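Local structure of enoyl-CoA hydratase subunit II (Geobacillus kaustophilus, 2EJ5) at the interface of chains A and B. The protein hydrates enoyl-CoA thioesters as a crotonase-family lyase, perhaps in phenylacetic acid catabolism. Residues are numbered along the deposited sequence; one frame, centred on the assembly and turned at random. Chains: chain A/B, Enoyl-CoA hydratase subunit II.

Contact 1: the interface of chains A and B. Residues chain A 118, 177, 192; chain B 157, 161.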
loop_
_atom_site.group_PDB
_atom_site.type_symbol
_atom_site.label_atom_id
_atom_site.label_comp_id
_atom_site.label_asym_id
_atom_site.label_seq_id
_atom_site.Cartn_x
_atom_site.Cartn_y
_atom_site.Cartn_z
ATOM N N PHE A 118 -5.668 -14.206 7.309
ATOM C CA PHE A 118 -6.929 -13.618 7.762
ATOM C C PHE A 118 -6.834 -13.411 9.260
ATOM O O PHE A 118 -6.138 -14.200 9.947
ATOM C CB PHE A 118 -8.098 -14.576 7.475
ATOM C CG PHE A 118 -8.229 -14.978 6.025
ATOM C CD1 PHE A 118 -8.925 -14.155 5.117
ATOM C CD2 PHE A 118 -7.685 -16.171 5.566
ATOM C CE1 PHE A 118 -9.075 -14.501 3.782
ATOM C CE2 PHE A 118 -7.833 -16.539 4.226
ATOM C CZ PHE A 118 -8.540 -15.702 3.324
ATOM N N THR A 177 -10.203 -9.037 9.238
ATOM C CA THR A 177 -11.119 -9.659 8.297
ATOM C C THR A 177 -12.580 -9.525 8.763
ATOM O O THR A 177 -13.470 -9.220 7.955
ATOM C CB THR A 177 -10.802 -11.119 8.136
ATOM O OG1 THR A 177 -9.411 -11.229 7.827
ATOM C CG2 THR A 177 -11.658 -11.720 7.021
ATOM N N PHE A 192 -15.608 -20.455 9.427
ATOM C CA PHE A 192 -14.679 -19.743 8.511
ATOM C C PHE A 192 -13.531 -20.679 8.129
ATOM O O PHE A 192 -13.212 -20.833 6.957
ATOM C CB PHE A 192 -14.166 -18.441 9.184
ATOM C CG PHE A 192 -13.387 -17.530 8.249
ATOM C CD1 PHE A 192 -14.054 -16.644 7.416
ATOM C CD2 PHE A 192 -11.992 -17.557 8.231
ATOM C CE1 PHE A 192 -13.341 -15.798 6.556
ATOM C CE2 PHE A 192 -11.259 -16.727 7.363
ATOM C CZ PHE A 192 -11.931 -15.848 6.532
ATOM N N GLU B 157 -7.970 -11.779 0.459
ATOM C CA GLU B 157 -9.369 -12.058 0.704
ATOM C C GLU B 157 -10.155 -12.158 -0.606
ATOM O O GLU B 157 -10.876 -13.137 -0.841
ATOM C CB GLU B 157 -9.980 -11.030 1.662
ATOM C CG GLU B 157 -11.441 -11.371 1.978
ATOM C CD GLU B 157 -12.116 -10.384 2.931
ATOM O OE1 GLU B 157 -11.410 -9.693 3.705
ATOM O OE2 GLU B 157 -13.391 -10.336 2.904
ATOM N N LEU B 161 -11.197 -15.938 -1.211
ATOM C CA LEU B 161 -12.617 -16.180 -0.980
ATOM C C LEU B 161 -13.410 -16.024 -2.265
ATOM O O LEU B 161 -14.472 -16.637 -2.423
ATOM C CB LEU B 161 -13.120 -15.276 0.135
ATOM C CG LEU B 161 -12.454 -15.606 1.485
ATOM C CD1 LEU B 161 -12.907 -14.617 2.559
ATOM C CD2 LEU B 161 -12.686 -17.082 1.940
HETATM O O HOH W 1 -9.101 -10.237 5.575
HETATM O O HOH W 2 -13.036 -8.115 5.236
#
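B:Glu157, with helical backbone torsions, and B:Leu161, the last residue of helix 152-161, present the same flank of that helix to A:Phe118, which has the extended backbone of strand 118-122, with A:Thr177, in a loop just before strand 178-180, and A:Phe192 of helix 185-197 completing the chain A side. The rim of the A:Phe118 ring reaches the helix backbone itself, its CE1 lying 3.9 Å from CA of B:Glu157. CE1 of A:Phe118 also meets the CD1 methyl of B:Leu161 at 4.0 Å, and the two side chains run past each other in opposite directions. CD1 of B:Leu161 lies 4.2 Å from CE1 of A:Phe192, with the leucine crossing the phenylalanine at about a right angle. Within chain A the two rings brace each other edge to face: CZ of A:Phe192 stands 3.7 Å above the plane of A:Phe118, displaced toward its rim. The leucine of chain B thus packs against two rings of chain A that support each other.

The polar half is built on water. B:Glu157 is stretched out, with CG opposite the backbone N (chi1 -177°) and the chain straight beyond it (chi2 -180°), which carries its carboxylate past the rings to A:Thr177. Water 1 lies 2.5 Å from the hydroxyl OG1 of A:Thr177 and 3.0 Å from the carboxylate OE1 of B:Glu157. Water 2 joins OE1 of B:Glu157, at 2.7 Å, to the backbone O of A:Thr177, at 3.0 Å. One carboxylate oxygen is thereby tied to both the hydroxyl and the main chain of a single threonine, and the rotation of the carboxylate is probably restrained. The CG2 methyl of A:Thr177 faces OE1 as well, in a looser contact. Apolar packing and a double water bridge together help to seat one subunit's helix on its neighbour, probably as part of the trimer assembly common in this family.

Contact 2: the interface of chains A and B. Residues chain A 199-200, 203-204; chain B 132, 135-137.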
loop_
_atom_site.group_PDB
_atom_site.type_symbol
_atom_site.label_atom_id
_atom_site.label_comp_id
_atom_site.label_asym_id
_atom_site.label_seq_id
_atom_site.Cartn_x
_atom_site.Cartn_y
_atom_site.Cartn_z
ATOM N N MET A 199 -11.970 -25.272 0.172
ATOM C CA MET A 199 -11.641 -24.603 -1.085
ATOM C C MET A 199 -10.456 -25.303 -1.758
ATOM O O MET A 199 -9.853 -26.213 -1.146
ATOM C CB MET A 199 -11.302 -23.114 -0.784
ATOM C CG MET A 199 -12.428 -22.342 -0.126
ATOM S SD MET A 199 -12.172 -20.559 -0.296
ATOM C CE MET A 199 -12.624 -20.343 -2.033
ATOM N N PRO A 200 -10.129 -24.927 -3.015
ATOM C CA PRO A 200 -8.987 -25.540 -3.738
ATOM C C PRO A 200 -7.650 -25.138 -3.121
ATOM O O PRO A 200 -7.024 -24.159 -3.527
ATOM C CB PRO A 200 -9.097 -24.955 -5.149
ATOM C CG PRO A 200 -10.508 -24.491 -5.256
ATOM C CD PRO A 200 -10.816 -23.947 -3.873
ATOM N N ALA A 203 -4.555 -24.136 -5.250
ATOM C CA ALA A 203 -4.669 -22.778 -5.826
ATOM C C ALA A 203 -4.419 -21.732 -4.763
ATOM O O ALA A 203 -3.793 -20.720 -5.054
ATOM C CB ALA A 203 -6.013 -22.561 -6.482
ATOM N N ILE A 204 -4.884 -21.979 -3.545
ATOM C CA ILE A 204 -4.654 -21.016 -2.431
ATOM C C ILE A 204 -3.149 -20.926 -2.113
ATOM O O ILE A 204 -2.624 -19.849 -1.875
ATOM C CB ILE A 204 -5.453 -21.380 -1.157
ATOM C CG1 ILE A 204 -6.977 -21.209 -1.425
ATOM C CG2 ILE A 204 -5.017 -20.496 0.055
ATOM C CD1 ILE A 204 -7.835 -21.789 -0.289
ATOM N N ILE B 132 -10.592 -18.604 -8.369
ATOM C CA ILE B 132 -10.557 -19.620 -7.306
ATOM C C ILE B 132 -11.683 -20.676 -7.404
ATOM O O ILE B 132 -11.478 -21.864 -7.062
ATOM C CB ILE B 132 -10.508 -19.001 -5.876
ATOM C CG1 ILE B 132 -10.115 -20.073 -4.832
ATOM C CG2 ILE B 132 -11.850 -18.279 -5.491
ATOM C CD1 ILE B 132 -8.650 -20.526 -4.953
ATOM N N GLY B 135 -10.595 -23.453 -9.312
ATOM C CA GLY B 135 -9.287 -23.957 -8.869
ATOM C C GLY B 135 -8.056 -23.333 -9.490
ATOM O O GLY B 135 -6.939 -23.921 -9.410
ATOM N N LEU B 136 -8.214 -22.127 -10.042
ATOM C CA LEU B 136 -7.112 -21.401 -10.647
ATOM C C LEU B 136 -6.693 -20.166 -9.819
ATOM O O LEU B 136 -7.370 -19.794 -8.842
ATOM C CB LEU B 136 -7.480 -20.997 -12.094
ATOM C CG LEU B 136 -7.613 -22.104 -13.163
ATOM C CD1 LEU B 136 -7.884 -21.503 -14.520
ATOM C CD2 LEU B 136 -6.372 -23.052 -13.225
ATOM N N VAL B 137 -5.587 -19.525 -10.213
ATOM C CA VAL B 137 -5.065 -18.370 -9.494
ATOM C C VAL B 137 -5.428 -17.107 -10.298
ATOM O O VAL B 137 -5.582 -17.180 -11.521
ATOM C CB VAL B 137 -3.509 -18.449 -9.305
ATOM C CG1 VAL B 137 -3.088 -19.763 -8.600
ATOM C CG2 VAL B 137 -2.802 -18.363 -10.621
#
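The carbonyl O of B:Ile132, in the 3-10 helix 131-134, rests against the ring of A:Pro200, 3.3 Å from its CG, in a van der Waals contact. CG of A:Pro200 also touches CA of B:Gly135 at 3.9 Å, so the proline ring lies against the backbone at the end of the short helix. From there the B:Ile132 side chain reaches into chain A, and setting CG1 opposite the backbone N (chi1 -166°) aims its longer branch at the start of helix 201-216. The CD1 methyl of B:Ile132 lies 3.7 Å from CB of A:Ala203 and 4.0 Å from CG1 of A:Ile204, whose side chain it meets at a slant. The terminal CE methyl of A:Met199, turned by a bend at chi3 (75°), comes across the isoleucine nearly at a right angle and stands 3.8 Å from CG1 of B:Ile132. Shortening B:Ile132 to an alanine would probably open a gap between A:Met199 and A:Ala203, leaving the methionine methyl without its partner and freer to turn. Farther along chain B, B:Gly135 has a positive phi of 69°, and with no side chain there the backbone can come close to the helix. A:Ala203 is met by this backbone too, its CB lying 3.4 Å from O of B:Gly135. Nearby, CG1 of B:Val137 sits 3.7 Å from the backbone O of A:Ala203.

Contact 1 and contact 2 belong to one interface, the centres of their C-alpha atoms about 14 Å apart, and have no residue in common. On chain A they are close in sequence: helix 185-197 serves contact 1, the loop after it and helix 201-216 serve contact 2. Chain B supplies helix 152-161 to the first and the 3-10 helix 131-134 with its following loop to the second. Contact 1 mixes apolar packing with bridging water, whereas contact 2, among the residues described, is made mainly of apolar and backbone contacts. The interface is not an exact two-fold, which would suit a ring of three copies such as the deposited assembly.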